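Local coordinates for protein UL37 (Suid herpesvirus 1, PDB 4K70) that is an inner tegument protein that is thought to control the trafficking of viral particles inside infected cells and binds calcium ions, at residues D312-Q317 / L358-R363. Numbering follows the deposited sequence.
Sequences DLDHTQ and LDRAPR. With NA (sodium ion), chain J.
L313 and R360 face each other across two loops whose backbones stay well apart, their CA atoms 9.1 Å from one another, so side chains alone bridge the gap. Segment 312-317 follows helix 307-311; segment 358-363 leaves the end of helix 347-358 through a type I beta turn from L358 to A361, and R360 springs from that turn. Its side chain runs extended from CG to NE, which carries the guanidinium the full width of the gap to D314. There it grips the carboxylate end-on with two nitrogens: R360 NH1 lies 2.7 Å from D314 OD1, and R360 NH2 donates to D314 OD2 at 3.0 Å in the straighter bond, 167° at the hydrogen. Both oxygens lie in or close to the guanidinium plane, yet the two flat groups are turned 73° apart, and the N-H groups meet the carboxylate from above its plane. The pair is therefore a twisted salt bridge, not a coplanar fork. L313 supplies an apolar flank: its CB sits over one guanidinium face, 3.4 Å from R360 NE, while L313 CD1 runs alongside the arginine stem, 3.5 Å from R360 CD. The loop bearing D314 is itself folded tightly, as D312 O accepts the backbone N-H groups of both H315 and T316. Within the same loop H315 ND1 bonds to D312 OD1, and H315 O binds a sodium ion together with Q292. D312 OD2 and T316 OG1 bond to T290. One charged, two-bond clasp with an aliphatic lining thus ties together two interhelical loops of this helical N-terminal half, and the pairing would be expected to favour the ionised form of D314.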
ATOM      1  N   ASP A 312      -6.115 -30.400  12.187  1.00 24.42           N
ATOM      2  CA  ASP A 312      -6.584 -31.533  12.972  1.00 26.41           C
ATOM      3  C   ASP A 312      -5.511 -31.957  13.977  1.00 26.36           C
ATOM      4  O   ASP A 312      -4.909 -33.018  13.844  1.00 25.78           O
ATOM      5  CB  ASP A 312      -6.929 -32.701  12.058  1.00 29.98           C
ATOM      6  CG  ASP A 312      -7.828 -33.727  12.740  1.00 35.98           C
ATOM      7  OD1 ASP A 312      -8.096 -33.578  13.950  1.00 38.45           O
ATOM      8  OD2 ASP A 312      -8.253 -34.688  12.074  1.00 36.52           O
ATOM      9  N   LEU A 313      -5.301 -31.125  14.989  1.00 24.55           N
ATOM     10  CA  LEU A 313      -4.112 -31.204  15.824  1.00 26.65           C
ATOM     11  C   LEU A 313      -4.094 -32.429  16.735  1.00 29.62           C
ATOM     12  O   LEU A 313      -3.031 -32.838  17.234  1.00 24.81           O
ATOM     13  CB  LEU A 313      -3.974 -29.925  16.644  1.00 28.44           C
ATOM     14  CG  LEU A 313      -3.729 -28.662  15.804  1.00 32.26           C
ATOM     15  CD1 LEU A 313      -3.745 -27.429  16.680  1.00 31.23           C
ATOM     16  CD2 LEU A 313      -2.412 -28.774  15.074  1.00 27.14           C
ATOM     17  N   ASP A 314      -5.263 -33.016  16.958  1.00 25.56           N
ATOM     18  CA  ASP A 314      -5.327 -34.207  17.796  1.00 28.37           C
ATOM     19  C   ASP A 314      -4.736 -35.407  17.086  1.00 27.22           C
ATOM     20  O   ASP A 314      -4.280 -36.345  17.723  1.00 27.39           O
ATOM     21  CB  ASP A 314      -6.772 -34.499  18.216  1.00 29.25           C
ATOM     22  CG  ASP A 314      -7.280 -33.512  19.237  1.00 34.32           C
ATOM     23  OD1 ASP A 314      -6.471 -33.092  20.092  1.00 34.06           O
ATOM     24  OD2 ASP A 314      -8.476 -33.148  19.185  1.00 34.40           O
ATOM     25  N   HIS A 315      -4.756 -35.379  15.760  1.00 23.22           N
ATOM     26  CA  HIS A 315      -4.398 -36.557  14.976  1.00 28.52           C
ATOM     27  C   HIS A 315      -3.078 -36.371  14.249  1.00 31.08           C
ATOM     28  O   HIS A 315      -2.303 -37.317  14.098  1.00 33.93           O
ATOM     29  CB  HIS A 315      -5.489 -36.868  13.941  1.00 27.90           C
ATOM     30  CG  HIS A 315      -6.757 -37.381  14.542  1.00 33.11           C
ATOM     31  ND1 HIS A 315      -7.730 -36.549  15.048  1.00 29.99           N
ATOM     32  CD2 HIS A 315      -7.204 -38.646  14.731  1.00 34.03           C
ATOM     33  CE1 HIS A 315      -8.728 -37.276  15.522  1.00 33.27           C
ATOM     34  NE2 HIS A 315      -8.433 -38.553  15.343  1.00 35.42           N
ATOM     35  N   THR A 316      -2.821 -35.138  13.825  1.00 30.02           N
ATOM     36  CA  THR A 316      -1.752 -34.849  12.880  1.00 29.67           C
ATOM     37  C   THR A 316      -0.969 -33.608  13.268  1.00 25.95           C
ATOM     38  O   THR A 316      -1.545 -32.586  13.642  1.00 27.46           O
ATOM     39  CB  THR A 316      -2.357 -34.657  11.476  1.00 31.23           C
ATOM     40  OG1 THR A 316      -2.825 -35.925  11.002  1.00 33.11           O
ATOM     41  CG2 THR A 316      -1.345 -34.076  10.492  1.00 32.19           C
ATOM     42  N   GLN A 317       0.347 -33.710  13.174  1.00 27.86           N
ATOM     43  CA  GLN A 317       1.230 -32.574  13.391  1.00 28.23           C
ATOM     44  C   GLN A 317       1.992 -32.257  12.097  1.00 29.67           C
ATOM     45  O   GLN A 317       2.916 -32.976  11.719  1.00 28.04           O
ATOM     46  CB  GLN A 317       2.211 -32.866  14.531  1.00 26.56           C
ATOM     47  CG  GLN A 317       3.095 -31.683  14.879  1.00 26.54           C
ATOM     48  CD  GLN A 317       2.286 -30.437  15.183  1.00 26.14           C
ATOM     49  OE1 GLN A 317       1.576 -30.375  16.198  1.00 29.49           O
ATOM     50  NE2 GLN A 317       2.351 -29.448  14.284  1.00 26.71           N
ATOM     51  N   LEU A 358      -4.434 -21.498  18.576  1.00 21.09           N
ATOM     52  CA  LEU A 358      -4.635 -20.674  19.768  1.00 22.85           C
ATOM     53  C   LEU A 358      -5.749 -21.244  20.661  1.00 27.51           C
ATOM     54  O   LEU A 358      -5.773 -21.012  21.871  1.00 29.89           O
ATOM     55  CB  LEU A 358      -4.926 -19.214  19.407  1.00 24.22           C
ATOM     56  CG  LEU A 358      -3.726 -18.430  18.864  1.00 28.97           C
ATOM     57  CD1 LEU A 358      -4.092 -16.957  18.607  1.00 27.49           C
ATOM     58  CD2 LEU A 358      -2.552 -18.553  19.808  1.00 22.74           C
ATOM     59  N   ASP A 359      -6.661 -21.998  20.063  1.00 26.90           N
ATOM     60  CA  ASP A 359      -7.706 -22.640  20.849  1.00 31.94           C
ATOM     61  C   ASP A 359      -7.126 -23.710  21.782  1.00 31.29           C
ATOM     62  O   ASP A 359      -7.832 -24.242  22.622  1.00 34.47           O
ATOM     63  CB  ASP A 359      -8.800 -23.233  19.953  1.00 30.52           C
ATOM     64  CG  ASP A 359      -9.847 -22.194  19.524  1.00 44.29           C
ATOM     65  OD1 ASP A 359      -9.915 -21.100  20.141  1.00 44.50           O
ATOM     66  OD2 ASP A 359     -10.614 -22.481  18.572  1.00 40.14           O
ATOM     67  N   ARG A 360      -5.840 -24.023  21.640  1.00 30.48           N
ATOM     68  CA  ARG A 360      -5.221 -25.041  22.489  1.00 27.02           C
ATOM     69  C   ARG A 360      -4.281 -24.462  23.518  1.00 28.65           C
ATOM     70  O   ARG A 360      -3.803 -25.180  24.396  1.00 28.50           O
ATOM     71  CB  ARG A 360      -4.496 -26.083  21.652  1.00 28.74           C
ATOM     72  CG  ARG A 360      -5.451 -26.899  20.854  1.00 36.57           C
ATOM     73  CD  ARG A 360      -4.767 -27.925  19.993  1.00 39.07           C
ATOM     74  NE  ARG A 360      -5.791 -28.640  19.236  1.00 43.99           N
ATOM     75  CZ  ARG A 360      -6.190 -29.875  19.507  1.00 42.30           C
ATOM     76  NH1 ARG A 360      -5.614 -30.552  20.497  1.00 38.77           N
ATOM     77  NH2 ARG A 360      -7.148 -30.436  18.771  1.00 43.08           N
ATOM     78  N   ALA A 361      -4.022 -23.164  23.411  1.00 24.01           N
ATOM     79  CA  ALA A 361      -3.164 -22.466  24.362  1.00 30.42           C
ATOM     80  C   ALA A 361      -3.800 -22.487  25.753  1.00 26.28           C
ATOM     81  O   ALA A 361      -5.022 -22.571  25.865  1.00 27.64           O
ATOM     82  CB  ALA A 361      -2.935 -21.023  23.891  1.00 24.29           C
ATOM     83  N   PRO A 362      -2.986 -22.383  26.821  1.00 27.23           N
ATOM     84  CA  PRO A 362      -1.533 -22.177  26.843  1.00 26.96           C
ATOM     85  C   PRO A 362      -0.683 -23.410  26.537  1.00 28.08           C
ATOM     86  O   PRO A 362       0.468 -23.233  26.160  1.00 26.11           O
ATOM     87  CB  PRO A 362      -1.272 -21.738  28.291  1.00 28.78           C
ATOM     88  CG  PRO A 362      -2.367 -22.384  29.072  1.00 28.75           C
ATOM     89  CD  PRO A 362      -3.568 -22.280  28.175  1.00 26.30           C
ATOM     90  N   ARG A 363      -1.210 -24.623  26.687  1.00 26.62           N
ATOM     91  CA  ARG A 363      -0.344 -25.795  26.562  1.00 29.77           C
ATOM     92  C   ARG A 363      -0.161 -26.228  25.112  1.00 30.20           C
ATOM     93  O   ARG A 363      -0.903 -27.057  24.584  1.00 30.28           O
ATOM     94  CB  ARG A 363      -0.807 -26.953  27.444  1.00 29.42           C
ATOM     95  CG  ARG A 363      -0.885 -26.596  28.925  1.00 33.82           C
ATOM     96  CD  ARG A 363      -1.378 -27.773  29.774  1.00 31.38           C
ATOM     97  NE  ARG A 363      -0.412 -28.857  29.780  1.00 35.32           N
ATOM     98  CZ  ARG A 363       0.549 -28.976  30.687  1.00 32.64           C
ATOM     99  NH1 ARG A 363       0.641 -28.085  31.664  1.00 32.25           N
ATOM    100  NH2 ARG A 363       1.395 -29.992  30.628  1.00 34.28           N
TER
HETATM  101 NA    NA J1011       0.032 -37.778  15.001  1.00 44.05          NA